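Side-chain contacts in phosphoserine phosphatase (Thermococcus onnurineus, PDB 4AP9), which probably hydrolyses L-phosphoserine to L-serine and phosphate with the help of magnesium, as a member of the haloacid dehalogenase superfamily: residues A[26-29]-A[30-34]; A[35-38]-A[39-43]. One frame throughout, in Å; residues are numbered along the deposited sequence.

Contact 1. Residues A[26-29]-A[30-34]; sequences WREM and ARITG. With 1PS (3-pyridinium-1-ylpropane-1-sulfonate), chain E.
Glu28 and Arg31, three residues apart on helix 25-33, both place CG anti to the backbone N (chi1 -180° and -178°), and the two side chains run alongside each other; a bend at chi2 in the glutamate and at chi3 in the arginine then turns carboxylate and guanidinium together. This i to i+3 salt bridge is side-on and two-pronged: Arg31 NE bonds to Glu28 OE1 at 3.1 Å, Arg31 NH2 to Glu28 OE2 at 2.8 Å, and both N-H groups point almost straight at their oxygens. Each oxygen lies close to the guanidinium plane, but the carboxylate is turned 42° from it, and NE meets OE1 from above the carboxylate plane. Glu28 OE1 also bridges to Lys77. With two nitrogens committed to Glu28, Arg31 turns NH1 toward the ligand 3-pyridinium-1-ylpropane-1-sulfonate, 3.3 Å from its ring atom C5. Ile32 adds CD1, 3.8 Å from C4 of the same ring. With an alanine here instead of Glu28, the Arg31 guanidinium would probably be free to swing away from the ring, and Lys77 would lose this carboxylate. At the helix end Thr33 closes back: its N and OG1 approach Met29 O from opposite faces of the carbonyl plane, OG1 at 2.7 Å. Gly34 then leaves the helix with positive phi, its CA 3.7 Å from ligand O3, and Arg31 to Gly34 line the ligand pocket at this C-terminal end. NH1 this close to a pyridinium ring probably meets some repulsion, which Glu28 is likely to ease by offsetting the charge of Arg31.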
loop_
_atom_site.group_PDB
_atom_site.type_symbol
_atom_site.label_atom_id
_atom_site.label_comp_id
_atom_site.label_asym_id
_atom_site.label_seq_id
_atom_site.Cartn_x
_atom_site.Cartn_y
_atom_site.Cartn_z
ATOM N N TRP A 26 11.851 26.368 27.293
ATOM C CA TRP A 26 12.495 27.480 26.599
ATOM C C TRP A 26 12.213 28.862 27.225
ATOM O O TRP A 26 13.090 29.744 27.221
ATOM C CB TRP A 26 12.224 27.444 25.079
ATOM C CG TRP A 26 12.903 26.264 24.402
ATOM C CD1 TRP A 26 12.290 25.182 23.821
ATOM C CD2 TRP A 26 14.319 26.028 24.285
ATOM N NE1 TRP A 26 13.236 24.312 23.320
ATOM C CE2 TRP A 26 14.483 24.798 23.607
ATOM C CE3 TRP A 26 15.454 26.742 24.677
ATOM C CZ2 TRP A 26 15.743 24.270 23.308
ATOM C CZ3 TRP A 26 16.710 26.213 24.382
ATOM C CH2 TRP A 26 16.839 24.983 23.706
ATOM N N ARG A 27 11.010 29.042 27.765
ATOM C CA ARG A 27 10.681 30.272 28.485
ATOM C C ARG A 27 11.513 30.343 29.764
ATOM O O ARG A 27 11.976 31.410 30.156
ATOM C CB ARG A 27 9.190 30.342 28.813
ATOM C CG ARG A 27 8.328 30.343 27.555
ATOM C CD ARG A 27 6.863 30.615 27.841
ATOM N NE ARG A 27 6.058 30.414 26.633
ATOM C CZ ARG A 27 5.907 31.311 25.662
ATOM N NH1 ARG A 27 6.502 32.497 25.738
ATOM N NH2 ARG A 27 5.151 31.021 24.606
ATOM N N GLU A 28 11.723 29.198 30.402
ATOM C CA GLU A 28 12.602 29.152 31.570
ATOM C C GLU A 28 14.060 29.450 31.200
ATOM O O GLU A 28 14.767 30.168 31.922
ATOM C CB GLU A 28 12.475 27.805 32.281
ATOM C CG GLU A 28 13.344 27.653 33.524
ATOM C CD GLU A 28 12.895 28.515 34.698
ATOM O OE1 GLU A 28 11.897 29.258 34.567
ATOM O OE2 GLU A 28 13.548 28.437 35.759
HETATM N N MSE A 29 14.527 28.906 30.078
HETATM C CA MSE A 29 15.877 29.208 29.628
HETATM C C MSE A 29 16.042 30.696 29.329
HETATM O O MSE A 29 17.094 31.278 29.594
HETATM C CB MSE A 29 16.264 28.375 28.407
HETATM C CG MSE A 29 16.500 26.916 28.720
HETATM SE SE MSE A 29 18.031 26.705 29.921
HETATM C CE MSE A 29 17.061 26.333 31.491
ATOM N N ALA A 30 14.998 31.316 28.783
ATOM C CA ALA A 30 15.083 32.739 28.472
ATOM C C ALA A 30 15.189 33.529 29.774
ATOM O O ALA A 30 15.903 34.531 29.829
ATOM C CB ALA A 30 13.878 33.202 27.664
ATOM N N ARG A 31 14.484 33.072 30.808
ATOM C CA ARG A 31 14.468 33.763 32.100
ATOM C C ARG A 31 15.828 33.643 32.789
ATOM O O ARG A 31 16.385 34.627 33.281
ATOM C CB ARG A 31 13.350 33.213 32.997
ATOM C CG ARG A 31 13.216 33.914 34.360
ATOM C CD ARG A 31 12.233 33.204 35.271
ATOM N NE ARG A 31 12.748 31.946 35.800
ATOM C CZ ARG A 31 13.483 31.863 36.904
ATOM N NH1 ARG A 31 13.792 32.973 37.562
ATOM N NH2 ARG A 31 13.928 30.686 37.339
ATOM N N ILE A 32 16.364 32.428 32.799
ATOM C CA ILE A 32 17.626 32.138 33.460
ATOM C C ILE A 32 18.809 32.818 32.772
ATOM O O ILE A 32 19.659 33.409 33.433
ATOM C CB ILE A 32 17.881 30.613 33.526
ATOM C CG1 ILE A 32 16.905 29.957 34.494
ATOM C CG2 ILE A 32 19.332 30.315 33.930
ATOM C CD1 ILE A 32 16.999 30.478 35.914
ATOM N N THR A 33 18.859 32.747 31.443
ATOM C CA THR A 33 19.977 33.318 30.693
ATOM C C THR A 33 19.803 34.818 30.453
ATOM O O THR A 33 20.775 35.532 30.183
ATOM C CB THR A 33 20.124 32.679 29.307
ATOM O OG1 THR A 33 18.958 32.977 28.531
ATOM C CG2 THR A 33 20.307 31.168 29.409
ATOM N N GLY A 34 18.564 35.283 30.527
ATOM C CA GLY A 34 18.255 36.661 30.194
ATOM C C GLY A 34 18.265 36.922 28.696
ATOM O O GLY A 34 18.116 38.066 28.253
HETATM N N1 1PS E . 18.726 35.610 35.941
HETATM C C1 1PS E . 17.784 36.555 35.938
HETATM C C2 1PS E . 16.547 36.324 36.523
HETATM C C3 1PS E . 18.524 34.405 36.499
HETATM C C4 1PS E . 17.305 34.102 37.104
HETATM C C5 1PS E . 16.293 35.073 37.120
HETATM C C6 1PS E . 19.983 35.901 35.323
HETATM C C7 1PS E . 19.734 36.650 34.044
HETATM C C8 1PS E . 21.043 37.000 33.408
HETATM S S1 1PS E . 21.123 38.739 33.071
HETATM O O1 1PS E . 22.354 38.937 32.290
HETATM O O2 1PS E . 21.205 39.481 34.319
HETATM O O3 1PS E . 19.975 39.176 32.299
#

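Contact 2. Residues A[35-38]-A[39-43]; sequences KREI and EELLE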
loop_
_atom_site.group_PDB
_atom_site.type_symbol
_atom_site.label_atom_id
_atom_site.label_comp_id
_atom_site.label_asym_id
_atom_site.label_seq_id
_atom_site.Cartn_x
_atom_site.Cartn_y
_atom_site.Cartn_z
ATOM N N LYS A 35 18.458 35.870 27.906
ATOM C CA LYS A 35 18.445 36.019 26.457
ATOM C C LYS A 35 17.015 36.023 25.940
ATOM O O LYS A 35 16.420 34.962 25.723
ATOM C CB LYS A 35 19.253 34.903 25.785
ATOM C CG LYS A 35 20.736 34.931 26.153
ATOM C CD LYS A 35 21.435 33.646 25.757
ATOM C CE LYS A 35 22.932 33.728 26.014
ATOM N NZ LYS A 35 23.646 32.630 25.297
ATOM N N ARG A 36 16.465 37.220 25.746
ATOM C CA ARG A 36 15.106 37.357 25.222
ATOM C C ARG A 36 14.910 36.682 23.863
ATOM O O ARG A 36 13.819 36.188 23.561
ATOM C CB ARG A 36 14.718 38.837 25.137
ATOM C CG ARG A 36 14.839 39.578 26.464
ATOM C CD ARG A 36 14.356 41.018 26.342
ATOM N NE ARG A 36 12.919 41.070 26.090
ATOM C CZ ARG A 36 11.998 41.315 27.020
ATOM N NH1 ARG A 36 12.361 41.552 28.273
ATOM N NH2 ARG A 36 10.711 41.328 26.693
ATOM N N GLU A 37 15.963 36.669 23.051
ATOM C CA GLU A 37 15.944 36.035 21.738
ATOM C C GLU A 37 15.420 34.592 21.804
ATOM O O GLU A 37 14.767 34.123 20.870
ATOM C CB GLU A 37 17.342 36.077 21.104
ATOM C CG GLU A 37 17.395 35.636 19.632
ATOM C CD GLU A 37 18.822 35.576 19.086
ATOM O OE1 GLU A 37 19.757 35.995 19.796
ATOM O OE2 GLU A 37 19.004 35.099 17.948
ATOM N N ILE A 38 15.687 33.896 22.907
ATOM C CA ILE A 38 15.231 32.507 23.026
ATOM C C ILE A 38 13.712 32.418 23.002
ATOM O O ILE A 38 13.141 31.578 22.307
ATOM C CB ILE A 38 15.763 31.827 24.301
ATOM C CG1 ILE A 38 17.288 31.691 24.220
ATOM C CG2 ILE A 38 15.112 30.440 24.477
ATOM C CD1 ILE A 38 17.944 31.245 25.532
ATOM N N GLU A 39 13.061 33.293 23.759
ATOM C CA GLU A 39 11.611 33.267 23.851
ATOM C C GLU A 39 10.988 33.810 22.563
ATOM O O GLU A 39 9.920 33.355 22.129
ATOM C CB GLU A 39 11.145 34.064 25.080
ATOM C CG GLU A 39 9.736 33.760 25.493
ATOM C CD GLU A 39 9.475 33.995 26.968
ATOM O OE1 GLU A 39 10.291 34.647 27.654
ATOM O OE2 GLU A 39 8.438 33.517 27.441
ATOM N N GLU A 40 11.658 34.775 21.950
ATOM C CA GLU A 40 11.185 35.325 20.691
ATOM C C GLU A 40 11.198 34.251 19.609
ATOM O O GLU A 40 10.255 34.121 18.842
ATOM C CB GLU A 40 12.048 36.502 20.260
ATOM C CG GLU A 40 11.577 37.146 18.977
ATOM C CD GLU A 40 12.344 38.412 18.650
ATOM O OE1 GLU A 40 13.476 38.309 18.128
ATOM O OE2 GLU A 40 11.819 39.506 18.930
ATOM N N LEU A 41 12.275 33.479 19.569
ATOM C CA LEU A 41 12.377 32.349 18.649
ATOM C C LEU A 41 11.276 31.325 18.898
ATOM O O LEU A 41 10.720 30.758 17.958
ATOM C CB LEU A 41 13.742 31.679 18.781
ATOM C CG LEU A 41 14.880 32.455 18.113
ATOM C CD1 LEU A 41 16.212 31.857 18.521
ATOM C CD2 LEU A 41 14.696 32.450 16.603
ATOM N N LEU A 42 10.965 31.083 20.168
ATOM C CA LEU A 42 9.863 30.195 20.506
ATOM C C LEU A 42 8.563 30.742 19.925
ATOM O O LEU A 42 7.824 30.018 19.273
ATOM C CB LEU A 42 9.731 30.015 22.026
ATOM C CG LEU A 42 8.561 29.184 22.560
ATOM C CD1 LEU A 42 8.633 27.732 22.064
ATOM C CD2 LEU A 42 8.494 29.220 24.085
ATOM N N GLU A 43 8.299 32.026 20.156
ATOM C CA GLU A 43 7.054 32.631 19.682
ATOM C C GLU A 43 6.962 32.557 18.167
ATOM O O GLU A 43 5.901 32.262 17.615
ATOM C CB GLU A 43 6.940 34.083 20.155
ATOM C CG GLU A 43 6.837 34.229 21.678
ATOM C CD GLU A 43 5.486 33.811 22.226
ATOM O OE1 GLU A 43 4.552 33.594 21.421
ATOM O OE2 GLU A 43 5.348 33.700 23.465
#
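Leu41 folds back over the preceding turn of helix 36-47 and meets Glu37, four residues earlier, in an i to i+4 contact. With CG anti to its carbonyl carbon (chi1 -76°), the leucine brings CG to 3.2 Å from Glu37 O, the same oxygen that accepts the Leu41 N-H. Glu37 takes the other common first torsion, CG anti to the backbone N (chi1 -171°), and stays extended beyond it; its chain runs alongside that of Leu41, and they touch through methylene and methyl, Glu37 CG 4.1 Å from Leu41 CD1. Both also rest on Leu62 of helix 52-62.

Near the start of the helix Arg36 O accepts a well-aligned bond from Glu40 N at 3.0 Å and a weak one from Glu39 N. Ile38, with CG2 anti to the backbone N, packs on Trp26 and Thr33, while Leu42, joined to it by a backbone bond, touches Arg27 and Arg59. Glu39 and Glu40 are both extended chains, yet leave the helix in different directions. Glu39 OE2 finds its salt bridge in Arg27 of helix 25-33; Arg36 NH2 stays 6.8 Å from Glu39 OE1.

This is an amphipathic helix whose turns are tied by backbone bonds and aliphatic contact. Glu37 OE2 and Glu40 OE1, 6.4 Å apart, probably repel each other mildly, whereas the acid of Glu39 is likely to be kept ionised by its arginine partner.

In the fold
Along the chain the two contacts come in series, and neither encloses or crosses the other. Contact 1 occupies helix 25-33 up to its glycine exit, and contact 2 follows directly at the start of helix 36-47; each is local to its helix, joining residues three or four apart, and closes no loop. The two helices form a hairpin, and Thr33 OG1 bonds to Lys35 N across the short turn between them. From contact 1, Arg27 NH1 reaches Glu43 OE2 as well as Glu39. Helix 52-62 packs against both helices, through Trp26 and Leu41 among others, joining them in a helical unit inserted after strand 11-15, consistent with the cap of haloacid dehalogenase enzymes, beside the Rossmann-like sheet.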